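Local coordinates for lipoprotein (Mycoplasma mycoides subsp. capri, PDB 7ADK), which probably acts as a surface-anchored protease of the mycoplasma DUF31 family, whose peptidase domain belongs to the chymotrypsin-like clan PA, at residues B[172-175]-B[176-180]; B[182-185]-B[186-190]; B[217-220]-B[221-224]; B[252-255]-B[256-259]. One frame throughout, in Å; residues are numbered along the deposited sequence.

How the interactions relate
The four contacts follow one another along the chain near the start of the modelled part, before strand 289-293. Interaction 1 spans the break between helices 165-173 and 176-192, and interaction 2 lies further along the latter, centres about 14 Å apart. Helix 176-192 links the group. Its Asn184 probably hydrogen-bonds Asp222 at the start of helix 220-226 in interaction 3, whose centre is about 12 Å from that of interaction 2. Asp183 packs on Leu254 of interaction 4, in the loop leading to the first strand. Interactions 3 and 4 do not touch. Together they form part of a helical and loop region beside the two beta sheets.

Interaction 1 of 4, residues B[172-175]-B[176-180]; sequences TKKD and QKSRF
Gln176 OE1 accepts from Arg179 NH1 at 2.8 Å, one turn on in helix 176-192, and so steadies the arginine that reaches back to Thr172 O. The glutamine chain bends at chi2 (-51°), and its side chain packs on Tyr699 and Pro710. Lys177 runs alongside Asp175, its CB 3.7 Å from Asp175 OD2, but its ammonium end carries on past the carboxylate without touching it. Ser178 meets that carboxylate with both its N-H and its hydroxyl. Asp175 is the N-cap, and its OD1 takes two bonds from this one residue: Ser178 N at 3.1 Å, arriving from above the carboxylate plane, and Ser178 OG at 2.6 Å, nearly in line with the C-O bond. The serine hydroxyl also rests against Lys174, with Ser178 OG 3.4 Å from Lys174 CB; the lysine's ammonium end is taken by a salt bridge to Glu170. Arg179 reaches back furthest. Its backbone N closes the first helical turn on Asp175 O at 2.8 Å, and its extended side chain carries the guanidinium to the end of helix 165-173. There NH2 donates to Thr172 O at 2.9 Å, close to the guanidinium plane, NE bonds Tyr171 O, and Lys174 O lies over one face. The short break between the helices is thus chemically matched at both ends: an acidic side chain meets amide N-H at the helix start, and a cationic one meets carbonyls at the helix end, a pairing that probably suits both helix dipoles.

Interaction 2 of 4, residues B[182-185]-B[186-190]; sequences YDNE and RYMTR
Arg186 lays its guanidinium flat on the ring of Tyr182, one turn earlier in the same helix, with the centres 3.6 Å apart and the planes only 9° from parallel. This cation-pi stack is the tightly packed part of the contact. The tyrosine ring is brought there by its first torsion, which sets CG opposite the backbone N (chi1 -176°), and its OH is held by Tyr161 O. The same guanidinium is pinned at its edge: NH1 donates to Tyr182 O at 3.0 Å, nearly in the guanidinium plane, so the group is gripped by ring and backbone of one residue. Such an i to i+4 pairing follows the pitch of an alpha helix, here 176-192, which is kinked at Arg186 and Thr189; Arg186 N turns to Asp183 O at 3.2 Å, a carbonyl that Tyr187 N also uses. On the solvent side the fit is looser. Exposed Glu185 runs beside Arg186 and its OE2 makes a salt bridge to NH1 at 3.0 Å through the anti lone pair, with the carboxylate and guanidinium planes 45° apart. Further round, Thr189 touches Glu185 O through its methyl CG2 at 3.5 Å, while OG1 bonds the carbonyl of Arg186. The inward face is carried by Asn184 and Met188, side by side with ND2 and CG 4.0 Å apart; both lie against helix 220-226, where Asn184 ND2 finds Asp222.

Interaction 3 of 4, residues B[217-220]-B[221-224]; sequences IKKF and DDQA
Lys218 and Lys219 meet Gln223 and Asp222 in a local contact round the opening turn of helix 220-226, where the loop after helix 208-212 enters the helix. Lys219 occupies the N-cap position. Its carbonyl accepts Gln223 N at 2.8 Å, nearly straight (161°), and Phe220 O accepts Ala224 N at 3.2 Å, so the backbone sets the first turn. Across it, the extended chain of Gln223, with CG opposite the backbone N (chi1 -160°), leads back over the aliphatic part of Lys218; the two chains cross, and the amide NE2 stands 3.5 Å from Lys218 CD. The other amide atom, OE1, has a weak bond from Thr231 N, and the ammonium of Lys218 goes on to Ser705. Asp222 leans on the other lysine, OD2 being 3.8 Å from Lys219 CB, while its CB approaches Lys219 O at 3.5 Å. The two charged ends stay apart, with Lys219 NZ 5.9 Å from Asp222 OD2, and that oxygen is instead engaged by Asn184 of helix 176-192. Phe220 turns away from this turn to stack on Tyr232. Chemically, lysine at the N-cap offers no side-chain acceptor for the helix's first amides, whereas the acidic Asp221 and Asp222 close behind it would probably be favoured by the positive end of the helix dipole and might partly offset the charge of Lys219.

Interaction 4 of 4, residues B[252-255]-B[256-259]; sequences SGLK and IYEG
Leu254 O lies over one face of the Tyr257 ring, offset toward the rim and 3.1 Å from Tyr257 CE2; Ile256 N stands 3.0 Å from the same Leu254 O. Tyr257 has a left-handed backbone (phi 56°), and its first torsion sets CG opposite the carbonyl carbon (chi1 -48°), carrying the ring back along the chain. Leu254 runs beside it in the same direction. Its CG makes an apolar contact with the ring carbon Tyr257 CZ at 4.0 Å, and Tyr257 OH lies 3.4 Å from Leu254 CG; the leucine end also packs on Phe162 and Tyr699. Between them in sequence, Ile256 crosses Lys255 obliquely, CG1 of the isoleucine 3.7 Å from CG of the lysine, and its CD1 reaches to within 4.2 Å of Ser252 O. The lysine is otherwise tied outward: its NZ donates to Ala781 O and its carbonyl accepts from Arg750. Ser252 OG is bonded to Tyr699 O. Tyr257 also packs on a basic side chain of another protein chain, and Glu258 O bonds a polar side chain of that chain, so this loop borders the partner protein. Gly253 centres an inverse gamma turn, closed by a weak Leu254 N to Ser252 O bond; this turn and the left-handed Tyr257 bend a short piece of the long connection between helix 220-226 and strand 289-293.

Interaction 1 of 4, residues B[172-175]-B[176-180]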
ATOM      1  N   THR B 172     -28.572  14.552  20.211  1.00 86.63           N
ATOM      2  CA  THR B 172     -27.631  14.306  21.314  1.00 86.63           C
ATOM      3  C   THR B 172     -28.356  14.107  22.646  1.00 86.63           C
ATOM      4  O   THR B 172     -27.927  13.284  23.449  1.00 86.63           O
ATOM      5  CB  THR B 172     -26.545  15.387  21.480  1.00 86.63           C
ATOM      6  OG1 THR B 172     -27.015  16.542  22.131  1.00 86.63           O
ATOM      7  CG2 THR B 172     -25.885  15.821  20.198  1.00 86.63           C
ATOM      8  N   LYS B 173     -29.471  14.806  22.881  1.00 86.69           N
ATOM      9  CA  LYS B 173     -30.233  14.774  24.147  1.00 86.69           C
ATOM     10  C   LYS B 173     -31.259  13.635  24.238  1.00 86.69           C
ATOM     11  O   LYS B 173     -31.559  13.180  25.341  1.00 86.69           O
ATOM     12  CB  LYS B 173     -30.863  16.154  24.407  1.00 86.69           C
ATOM     13  CG  LYS B 173     -29.777  17.213  24.628  1.00 86.69           C
ATOM     14  CD  LYS B 173     -30.305  18.602  24.989  1.00 86.69           C
ATOM     15  CE  LYS B 173     -31.190  19.210  23.898  1.00 86.69           C
ATOM     16  NZ  LYS B 173     -31.642  20.567  24.271  1.00 86.69           N
ATOM     17  N   LYS B 174     -31.747  13.119  23.111  1.00 83.10           N
ATOM     18  CA  LYS B 174     -32.590  11.910  22.991  1.00 83.10           C
ATOM     19  C   LYS B 174     -31.951  10.665  23.621  1.00 83.10           C
ATOM     20  O   LYS B 174     -30.728  10.541  23.664  1.00 83.10           O
ATOM     21  CB  LYS B 174     -32.928  11.678  21.505  1.00 83.10           C
ATOM     22  CG  LYS B 174     -34.077  12.581  21.038  1.00 83.10           C
ATOM     23  CD  LYS B 174     -34.329  12.525  19.528  1.00 83.10           C
ATOM     24  CE  LYS B 174     -35.261  13.675  19.142  1.00 83.10           C
ATOM     25  NZ  LYS B 174     -35.502  13.802  17.693  1.00 83.10           N
ATOM     26  N   ASP B 175     -32.776   9.733  24.100  1.00 81.60           N
ATOM     27  CA  ASP B 175     -32.345   8.383  24.503  1.00 81.60           C
ATOM     28  C   ASP B 175     -32.290   7.431  23.295  1.00 81.60           C
ATOM     29  O   ASP B 175     -32.772   7.759  22.217  1.00 81.60           O
ATOM     30  CB  ASP B 175     -33.257   7.819  25.605  1.00 81.60           C
ATOM     31  CG  ASP B 175     -34.627   7.337  25.123  1.00 81.60           C
ATOM     32  OD1 ASP B 175     -35.195   7.953  24.197  1.00 81.60           O
ATOM     33  OD2 ASP B 175     -35.129   6.320  25.650  1.00 81.60           O
ATOM     34  N   GLN B 176     -31.746   6.221  23.449  1.00 77.59           N
ATOM     35  CA  GLN B 176     -31.577   5.321  22.305  1.00 77.59           C
ATOM     36  C   GLN B 176     -32.884   4.881  21.635  1.00 77.59           C
ATOM     37  O   GLN B 176     -32.914   4.769  20.414  1.00 77.59           O
ATOM     38  CB  GLN B 176     -30.726   4.095  22.670  1.00 77.59           C
ATOM     39  CG  GLN B 176     -29.219   4.371  22.689  1.00 77.59           C
ATOM     40  CD  GLN B 176     -28.670   5.043  21.433  1.00 77.59           C
ATOM     41  OE1 GLN B 176     -27.795   5.879  21.495  1.00 77.59           O
ATOM     42  NE2 GLN B 176     -29.185   4.795  20.252  1.00 77.59           N
ATOM     43  N   LYS B 177     -33.982   4.695  22.377  1.00 78.12           N
ATOM     44  CA  LYS B 177     -35.301   4.412  21.781  1.00 78.12           C
ATOM     45  C   LYS B 177     -35.773   5.555  20.877  1.00 78.12           C
ATOM     46  O   LYS B 177     -36.150   5.322  19.735  1.00 78.12           O
ATOM     47  CB  LYS B 177     -36.316   4.097  22.886  1.00 78.12           C
ATOM     48  CG  LYS B 177     -37.636   3.547  22.339  1.00 78.12           C
ATOM     49  CD  LYS B 177     -38.709   3.352  23.416  1.00 78.12           C
ATOM     50  CE  LYS B 177     -38.383   2.264  24.434  1.00 78.12           C
ATOM     51  NZ  LYS B 177     -39.443   2.072  25.421  1.00 78.12           N
ATOM     52  N   SER B 178     -35.716   6.798  21.348  1.00 81.28           N
ATOM     53  CA  SER B 178     -36.143   7.943  20.527  1.00 81.28           C
ATOM     54  C   SER B 178     -35.138   8.355  19.437  1.00 81.28           C
ATOM     55  O   SER B 178     -35.546   8.897  18.411  1.00 81.28           O
ATOM     56  CB  SER B 178     -36.516   9.120  21.419  1.00 81.28           C
ATOM     57  OG  SER B 178     -35.426   9.552  22.187  1.00 81.28           O
ATOM     58  N   ARG B 179     -33.838   8.071  19.608  1.00 82.62           N
ATOM     59  CA  ARG B 179     -32.829   8.100  18.532  1.00 82.62           C
ATOM     60  C   ARG B 179     -33.143   7.093  17.431  1.00 82.62           C
ATOM     61  O   ARG B 179     -33.130   7.474  16.267  1.00 82.62           O
ATOM     62  CB  ARG B 179     -31.425   7.829  19.081  1.00 82.62           C
ATOM     63  CG  ARG B 179     -30.790   9.023  19.791  1.00 82.62           C
ATOM     64  CD  ARG B 179     -29.406   8.645  20.305  1.00 82.62           C
ATOM     65  NE  ARG B 179     -28.731   9.750  20.988  1.00 82.62           N
ATOM     66  CZ  ARG B 179     -27.650   9.641  21.731  1.00 82.62           C
ATOM     67  NH1 ARG B 179     -26.991   8.540  21.866  1.00 82.62           N
ATOM     68  NH2 ARG B 179     -27.203  10.658  22.384  1.00 82.62           N
ATOM     69  N   PHE B 180     -33.500   5.856  17.779  1.00 77.39           N
ATOM     70  CA  PHE B 180     -33.888   4.855  16.785  1.00 77.39           C
ATOM     71  C   PHE B 180     -35.103   5.278  15.958  1.00 77.39           C
ATOM     72  O   PHE B 180     -35.053   5.223  14.740  1.00 77.39           O
ATOM     73  CB  PHE B 180     -34.174   3.501  17.425  1.00 77.39           C
ATOM     74  CG  PHE B 180     -34.671   2.482  16.424  1.00 77.39           C
ATOM     75  CD1 PHE B 180     -33.758   1.735  15.665  1.00 77.39           C
ATOM     76  CD2 PHE B 180     -36.049   2.236  16.280  1.00 77.39           C
ATOM     77  CE1 PHE B 180     -34.215   0.740  14.790  1.00 77.39           C
ATOM     78  CE2 PHE B 180     -36.505   1.221  15.427  1.00 77.39           C
ATOM     79  CZ  PHE B 180     -35.587   0.471  14.679  1.00 77.39           C
TER

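Interaction 2 of 4, residues B[182-185]-B[186-190]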
ATOM      1  N   TYR B 182     -36.086   8.115  15.024  1.00 82.69           N
ATOM      2  CA  TYR B 182     -35.647   9.114  14.048  1.00 82.69           C
ATOM      3  C   TYR B 182     -34.908   8.490  12.846  1.00 82.69           C
ATOM      4  O   TYR B 182     -35.220   8.788  11.690  1.00 82.69           O
ATOM      5  CB  TYR B 182     -34.781  10.147  14.770  1.00 82.69           C
ATOM      6  CG  TYR B 182     -34.344  11.290  13.883  1.00 82.69           C
ATOM      7  CD1 TYR B 182     -35.211  12.374  13.676  1.00 82.69           C
ATOM      8  CD2 TYR B 182     -33.117  11.228  13.196  1.00 82.69           C
ATOM      9  CE1 TYR B 182     -34.859  13.388  12.774  1.00 82.69           C
ATOM     10  CE2 TYR B 182     -32.767  12.236  12.283  1.00 82.69           C
ATOM     11  CZ  TYR B 182     -33.649  13.311  12.062  1.00 82.69           C
ATOM     12  OH  TYR B 182     -33.374  14.244  11.124  1.00 82.69           O
ATOM     13  N   ASP B 183     -33.946   7.606  13.112  1.00 82.39           N
ATOM     14  CA  ASP B 183     -33.152   6.905  12.103  1.00 82.39           C
ATOM     15  C   ASP B 183     -33.950   5.843  11.341  1.00 82.39           C
ATOM     16  O   ASP B 183     -33.754   5.671  10.144  1.00 82.39           O
ATOM     17  CB  ASP B 183     -31.935   6.243  12.758  1.00 82.39           C
ATOM     18  CG  ASP B 183     -30.928   7.205  13.382  1.00 82.39           C
ATOM     19  OD1 ASP B 183     -30.770   8.325  12.855  1.00 82.39           O
ATOM     20  OD2 ASP B 183     -30.258   6.819  14.364  1.00 82.39           O
ATOM     21  N   ASN B 184     -34.873   5.139  11.988  1.00 80.24           N
ATOM     22  CA  ASN B 184     -35.678   4.110  11.346  1.00 80.24           C
ATOM     23  C   ASN B 184     -36.703   4.716  10.358  1.00 80.24           C
ATOM     24  O   ASN B 184     -36.890   4.170   9.277  1.00 80.24           O
ATOM     25  CB  ASN B 184     -36.304   3.246  12.443  1.00 80.24           C
ATOM     26  CG  ASN B 184     -37.126   2.107  11.895  1.00 80.24           C
ATOM     27  OD1 ASN B 184     -36.619   1.083  11.491  1.00 80.24           O
ATOM     28  ND2 ASN B 184     -38.417   2.255  11.866  1.00 80.24           N
ATOM     29  N   GLU B 185     -37.291   5.891  10.629  1.00 81.98           N
ATOM     30  CA  GLU B 185     -38.169   6.548   9.649  1.00 81.98           C
ATOM     31  C   GLU B 185     -37.413   7.128   8.435  1.00 81.98           C
ATOM     32  O   GLU B 185     -38.043   7.579   7.482  1.00 81.98           O
ATOM     33  CB  GLU B 185     -39.125   7.555  10.316  1.00 81.98           C
ATOM     34  CG  GLU B 185     -38.536   8.924  10.651  1.00 81.98           C
ATOM     35  CD  GLU B 185     -39.560  10.041  10.912  1.00 81.98           C
ATOM     36  OE1 GLU B 185     -40.779   9.816  10.843  1.00 81.98           O
ATOM     37  OE2 GLU B 185     -39.143  11.188  11.149  1.00 81.98           O
ATOM     38  N   ARG B 186     -36.076   7.115   8.449  1.00 79.69           N
ATOM     39  CA  ARG B 186     -35.169   7.497   7.356  1.00 79.69           C
ATOM     40  C   ARG B 186     -34.595   6.276   6.656  1.00 79.69           C
ATOM     41  O   ARG B 186     -34.579   6.217   5.434  1.00 79.69           O
ATOM     42  CB  ARG B 186     -34.068   8.403   7.916  1.00 79.69           C
ATOM     43  CG  ARG B 186     -34.663   9.713   8.334  1.00 79.69           C
ATOM     44  CD  ARG B 186     -33.797  10.683   9.086  1.00 79.69           C
ATOM     45  NE  ARG B 186     -34.476  11.977   9.245  1.00 79.69           N
ATOM     46  CZ  ARG B 186     -35.650  12.201   9.809  1.00 79.69           C
ATOM     47  NH1 ARG B 186     -36.254  11.325  10.551  1.00 79.69           N
ATOM     48  NH2 ARG B 186     -36.255  13.327   9.617  1.00 79.69           N
ATOM     49  N   TYR B 187     -34.228   5.250   7.406  1.00 77.39           N
ATOM     50  CA  TYR B 187     -33.771   3.977   6.874  1.00 77.39           C
ATOM     51  C   TYR B 187     -34.866   3.292   6.061  1.00 77.39           C
ATOM     52  O   TYR B 187     -34.623   2.780   4.979  1.00 77.39           O
ATOM     53  CB  TYR B 187     -33.299   3.098   8.032  1.00 77.39           C
ATOM     54  CG  TYR B 187     -32.445   1.938   7.585  1.00 77.39           C
ATOM     55  CD1 TYR B 187     -31.086   2.162   7.319  1.00 77.39           C
ATOM     56  CD2 TYR B 187     -32.996   0.653   7.418  1.00 77.39           C
ATOM     57  CE1 TYR B 187     -30.271   1.108   6.885  1.00 77.39           C
ATOM     58  CE2 TYR B 187     -32.181  -0.407   6.994  1.00 77.39           C
ATOM     59  CZ  TYR B 187     -30.820  -0.179   6.721  1.00 77.39           C
ATOM     60  OH  TYR B 187     -30.032  -1.198   6.319  1.00 77.39           O
ATOM     61  N   MET B 188     -36.102   3.332   6.551  1.00 86.23           N
ATOM     62  CA  MET B 188     -37.262   2.764   5.863  1.00 86.23           C
ATOM     63  C   MET B 188     -37.656   3.472   4.557  1.00 86.23           C
ATOM     64  O   MET B 188     -38.256   2.820   3.713  1.00 86.23           O
ATOM     65  CB  MET B 188     -38.462   2.715   6.818  1.00 86.23           C
ATOM     66  CG  MET B 188     -38.331   1.637   7.891  1.00 86.23           C
ATOM     67  SD  MET B 188     -38.057  -0.043   7.285  1.00 86.23           S
ATOM     68  CE  MET B 188     -39.360  -0.244   6.063  1.00 86.23           C
ATOM     69  N   THR B 189     -37.330   4.749   4.333  1.00 86.23           N
ATOM     70  CA  THR B 189     -37.637   5.455   3.076  1.00 86.23           C
ATOM     71  C   THR B 189     -36.553   5.255   2.019  1.00 86.23           C
ATOM     72  O   THR B 189     -36.895   5.065   0.849  1.00 86.23           O
ATOM     73  CB  THR B 189     -37.925   6.946   3.288  1.00 86.23           C
ATOM     74  OG1 THR B 189     -36.819   7.591   3.846  1.00 86.23           O
ATOM     75  CG2 THR B 189     -39.128   7.158   4.178  1.00 86.23           C
ATOM     76  N   ARG B 190     -35.263   5.152   2.393  1.00 87.22           N
ATOM     77  CA  ARG B 190     -34.225   4.643   1.465  1.00 87.22           C
ATOM     78  C   ARG B 190     -34.492   3.187   1.063  1.00 87.22           C
ATOM     79  O   ARG B 190     -34.299   2.804  -0.089  1.00 87.22           O
ATOM     80  CB  ARG B 190     -32.781   4.858   1.974  1.00 87.22           C
ATOM     81  CG  ARG B 190     -32.407   4.055   3.229  1.00 87.22           C
ATOM     82  CD  ARG B 190     -30.911   4.053   3.587  1.00 87.22           C
ATOM     83  NE  ARG B 190     -30.055   3.408   2.572  1.00 87.22           N
ATOM     84  CZ  ARG B 190     -29.925   2.123   2.305  1.00 87.22           C
ATOM     85  NH1 ARG B 190     -30.568   1.200   2.955  1.00 87.22           N
ATOM     86  NH2 ARG B 190     -29.113   1.746   1.368  1.00 87.22           N
TER

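Interaction 3 of 4, residues B[217-220]-B[221-224]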
ATOM      1  N   ILE B 217     -39.046  -3.464  21.678  1.00 85.72           N
ATOM      2  CA  ILE B 217     -39.628  -2.562  20.663  1.00 85.72           C
ATOM      3  C   ILE B 217     -39.022  -2.848  19.286  1.00 85.72           C
ATOM      4  O   ILE B 217     -37.835  -3.129  19.187  1.00 85.72           O
ATOM      5  CB  ILE B 217     -39.385  -1.087  21.103  1.00 85.72           C
ATOM      6  CG1 ILE B 217     -40.231  -0.696  22.337  1.00 85.72           C
ATOM      7  CG2 ILE B 217     -39.538  -0.045  19.982  1.00 85.72           C
ATOM      8  CD1 ILE B 217     -41.665  -0.235  22.074  1.00 85.72           C
ATOM      9  N   LYS B 218     -39.883  -2.810  18.254  1.00 84.97           N
ATOM     10  CA  LYS B 218     -39.698  -3.055  16.801  1.00 84.97           C
ATOM     11  C   LYS B 218     -40.851  -2.348  16.056  1.00 84.97           C
ATOM     12  O   LYS B 218     -41.572  -1.577  16.686  1.00 84.97           O
ATOM     13  CB  LYS B 218     -39.696  -4.571  16.516  1.00 84.97           C
ATOM     14  CG  LYS B 218     -38.540  -5.258  17.231  1.00 84.97           C
ATOM     15  CD  LYS B 218     -38.188  -6.675  16.811  1.00 84.97           C
ATOM     16  CE  LYS B 218     -36.872  -6.986  17.508  1.00 84.97           C
ATOM     17  NZ  LYS B 218     -36.241  -8.242  17.125  1.00 84.97           N
ATOM     18  N   LYS B 219     -41.131  -2.644  14.780  1.00 91.25           N
ATOM     19  CA  LYS B 219     -42.469  -2.421  14.176  1.00 91.25           C
ATOM     20  C   LYS B 219     -42.755  -3.414  13.047  1.00 91.25           C
ATOM     21  O   LYS B 219     -41.924  -3.599  12.180  1.00 91.25           O
ATOM     22  CB  LYS B 219     -42.609  -0.958  13.724  1.00 91.25           C
ATOM     23  CG  LYS B 219     -44.070  -0.514  13.584  1.00 91.25           C
ATOM     24  CD  LYS B 219     -44.187   1.008  13.456  1.00 91.25           C
ATOM     25  CE  LYS B 219     -45.643   1.472  13.412  1.00 91.25           C
ATOM     26  NZ  LYS B 219     -45.736   2.941  13.365  1.00 91.25           N
ATOM     27  N   PHE B 220     -43.886  -4.101  13.072  1.00 88.75           N
ATOM     28  CA  PHE B 220     -44.093  -5.362  12.341  1.00 88.75           C
ATOM     29  C   PHE B 220     -44.017  -5.263  10.808  1.00 88.75           C
ATOM     30  O   PHE B 220     -43.326  -6.066  10.188  1.00 88.75           O
ATOM     31  CB  PHE B 220     -45.419  -5.986  12.821  1.00 88.75           C
ATOM     32  CG  PHE B 220     -45.351  -6.932  14.019  1.00 88.75           C
ATOM     33  CD1 PHE B 220     -44.245  -6.979  14.894  1.00 88.75           C
ATOM     34  CD2 PHE B 220     -46.417  -7.820  14.235  1.00 88.75           C
ATOM     35  CE1 PHE B 220     -44.180  -7.936  15.913  1.00 88.75           C
ATOM     36  CE2 PHE B 220     -46.352  -8.777  15.257  1.00 88.75           C
ATOM     37  CZ  PHE B 220     -45.227  -8.845  16.089  1.00 88.75           C
ATOM     38  N   ASP B 221     -44.647  -4.271  10.180  1.00 88.44           N
ATOM     39  CA  ASP B 221     -44.535  -4.066   8.726  1.00 88.44           C
ATOM     40  C   ASP B 221     -43.169  -3.502   8.282  1.00 88.44           C
ATOM     41  O   ASP B 221     -42.737  -3.753   7.160  1.00 88.44           O
ATOM     42  CB  ASP B 221     -45.648  -3.133   8.259  1.00 88.44           C
ATOM     43  CG  ASP B 221     -45.626  -2.962   6.742  1.00 88.44           C
ATOM     44  OD1 ASP B 221     -45.773  -3.966   6.015  1.00 88.44           O
ATOM     45  OD2 ASP B 221     -45.472  -1.821   6.268  1.00 88.44           O
ATOM     46  N   ASP B 222     -42.470  -2.761   9.147  1.00 86.62           N
ATOM     47  CA  ASP B 222     -41.082  -2.363   8.909  1.00 86.62           C
ATOM     48  C   ASP B 222     -40.188  -3.603   8.957  1.00 86.62           C
ATOM     49  O   ASP B 222     -39.411  -3.863   8.048  1.00 86.62           O
ATOM     50  CB  ASP B 222     -40.568  -1.340   9.931  1.00 86.62           C
ATOM     51  CG  ASP B 222     -41.234   0.034   9.949  1.00 86.62           C
ATOM     52  OD1 ASP B 222     -42.100   0.338   9.098  1.00 86.62           O
ATOM     53  OD2 ASP B 222     -40.856   0.830  10.834  1.00 86.62           O
ATOM     54  N   GLN B 223     -40.350  -4.425   9.985  1.00 85.48           N
ATOM     55  CA  GLN B 223     -39.565  -5.628  10.239  1.00 85.48           C
ATOM     56  C   GLN B 223     -39.637  -6.639   9.093  1.00 85.48           C
ATOM     57  O   GLN B 223     -38.665  -7.329   8.822  1.00 85.48           O
ATOM     58  CB  GLN B 223     -40.054  -6.257  11.551  1.00 85.48           C
ATOM     59  CG  GLN B 223     -39.021  -7.187  12.144  1.00 85.48           C
ATOM     60  CD  GLN B 223     -39.605  -8.229  13.065  1.00 85.48           C
ATOM     61  OE1 GLN B 223     -39.562  -9.410  12.784  1.00 85.48           O
ATOM     62  NE2 GLN B 223     -40.202  -7.852  14.163  1.00 85.48           N
ATOM     63  N   ALA B 224     -40.753  -6.692   8.367  1.00 86.21           N
ATOM     64  CA  ALA B 224     -40.910  -7.515   7.178  1.00 86.21           C
ATOM     65  C   ALA B 224     -40.003  -7.085   6.014  1.00 86.21           C
ATOM     66  O   ALA B 224     -39.846  -7.869   5.077  1.00 86.21           O
ATOM     67  CB  ALA B 224     -42.378  -7.495   6.785  1.00 86.21           C
TER

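Interaction 4 of 4, residues B[252-255]-B[256-259]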
ATOM      1  N   SER B 252     -25.174   3.431   7.110  1.00 74.26           N
ATOM      2  CA  SER B 252     -25.672   4.382   8.140  1.00 74.26           C
ATOM      3  C   SER B 252     -24.852   5.679   8.240  1.00 74.26           C
ATOM      4  O   SER B 252     -23.689   5.660   8.650  1.00 74.26           O
ATOM      5  CB  SER B 252     -25.752   3.740   9.523  1.00 74.26           C
ATOM      6  OG  SER B 252     -25.990   4.700  10.533  1.00 74.26           O
ATOM      7  N   GLY B 253     -25.471   6.812   7.907  1.00 72.77           N
ATOM      8  CA  GLY B 253     -24.859   8.142   7.837  1.00 72.77           C
ATOM      9  C   GLY B 253     -24.768   8.868   9.178  1.00 72.77           C
ATOM     10  O   GLY B 253     -25.143  10.035   9.274  1.00 72.77           O
ATOM     11  N   LEU B 254     -24.319   8.161  10.217  1.00 74.63           N
ATOM     12  CA  LEU B 254     -24.311   8.637  11.603  1.00 74.63           C
ATOM     13  C   LEU B 254     -23.177   8.099  12.484  1.00 74.63           C
ATOM     14  O   LEU B 254     -22.738   8.777  13.406  1.00 74.63           O
ATOM     15  CB  LEU B 254     -25.676   8.323  12.213  1.00 74.63           C
ATOM     16  CG  LEU B 254     -25.876   8.911  13.608  1.00 74.63           C
ATOM     17  CD1 LEU B 254     -27.313   9.340  13.777  1.00 74.63           C
ATOM     18  CD2 LEU B 254     -25.583   7.942  14.734  1.00 74.63           C
ATOM     19  N   LYS B 255     -22.668   6.885  12.250  1.00 72.16           N
ATOM     20  CA  LYS B 255     -21.586   6.305  13.083  1.00 72.16           C
ATOM     21  C   LYS B 255     -20.204   6.936  12.852  1.00 72.16           C
ATOM     22  O   LYS B 255     -19.188   6.381  13.259  1.00 72.16           O
ATOM     23  CB  LYS B 255     -21.569   4.775  12.966  1.00 72.16           C
ATOM     24  CG  LYS B 255     -21.097   4.290  11.596  1.00 72.16           C
ATOM     25  CD  LYS B 255     -21.033   2.774  11.551  1.00 72.16           C
ATOM     26  CE  LYS B 255     -20.724   2.220  10.151  1.00 72.16           C
ATOM     27  NZ  LYS B 255     -21.928   2.231   9.266  1.00 72.16           N
ATOM     28  N   ILE B 256     -20.151   8.066  12.156  1.00 76.40           N
ATOM     29  CA  ILE B 256     -18.965   8.569  11.473  1.00 76.40           C
ATOM     30  C   ILE B 256     -18.647   9.995  11.951  1.00 76.40           C
ATOM     31  O   ILE B 256     -17.719  10.178  12.731  1.00 76.40           O
ATOM     32  CB  ILE B 256     -19.096   8.391   9.936  1.00 76.40           C
ATOM     33  CG1 ILE B 256     -19.479   6.936   9.577  1.00 76.40           C
ATOM     34  CG2 ILE B 256     -17.774   8.776   9.261  1.00 76.40           C
ATOM     35  CD1 ILE B 256     -19.635   6.606   8.096  1.00 76.40           C
ATOM     36  N   TYR B 257     -19.399  11.011  11.512  1.00 76.31           N
ATOM     37  CA  TYR B 257     -19.168  12.439  11.798  1.00 76.31           C
ATOM     38  C   TYR B 257     -17.773  12.984  11.408  1.00 76.31           C
ATOM     39  O   TYR B 257     -17.442  14.138  11.683  1.00 76.31           O
ATOM     40  CB  TYR B 257     -19.481  12.772  13.260  1.00 76.31           C
ATOM     41  CG  TYR B 257     -20.789  12.263  13.830  1.00 76.31           C
ATOM     42  CD1 TYR B 257     -22.005  12.849  13.438  1.00 76.31           C
ATOM     43  CD2 TYR B 257     -20.769  11.302  14.856  1.00 76.31           C
ATOM     44  CE1 TYR B 257     -23.193  12.482  14.084  1.00 76.31           C
ATOM     45  CE2 TYR B 257     -21.963  10.927  15.496  1.00 76.31           C
ATOM     46  CZ  TYR B 257     -23.177  11.520  15.108  1.00 76.31           C
ATOM     47  OH  TYR B 257     -24.333  11.138  15.701  1.00 76.31           O
ATOM     48  N   GLU B 258     -16.934  12.178  10.752  1.00 74.77           N
ATOM     49  CA  GLU B 258     -15.547  12.513  10.407  1.00 74.77           C
ATOM     50  C   GLU B 258     -15.420  13.711   9.464  1.00 74.77           C
ATOM     51  O   GLU B 258     -14.378  14.371   9.454  1.00 74.77           O
ATOM     52  CB  GLU B 258     -14.858  11.274   9.799  1.00 74.77           C
ATOM     53  CG  GLU B 258     -14.672  10.114  10.788  1.00 74.77           C
ATOM     54  CD  GLU B 258     -13.954  10.519  12.085  1.00 74.77           C
ATOM     55  OE1 GLU B 258     -13.103  11.436  12.049  1.00 74.77           O
ATOM     56  OE2 GLU B 258     -14.228   9.931  13.150  1.00 74.77           O
ATOM     57  N   GLY B 259     -16.483  14.022   8.718  1.00 73.89           N
ATOM     58  CA  GLY B 259     -16.649  15.284   7.994  1.00 73.89           C
ATOM     59  C   GLY B 259     -15.854  15.403   6.690  1.00 73.89           C
ATOM     60  O   GLY B 259     -15.645  16.517   6.213  1.00 73.89           O
TER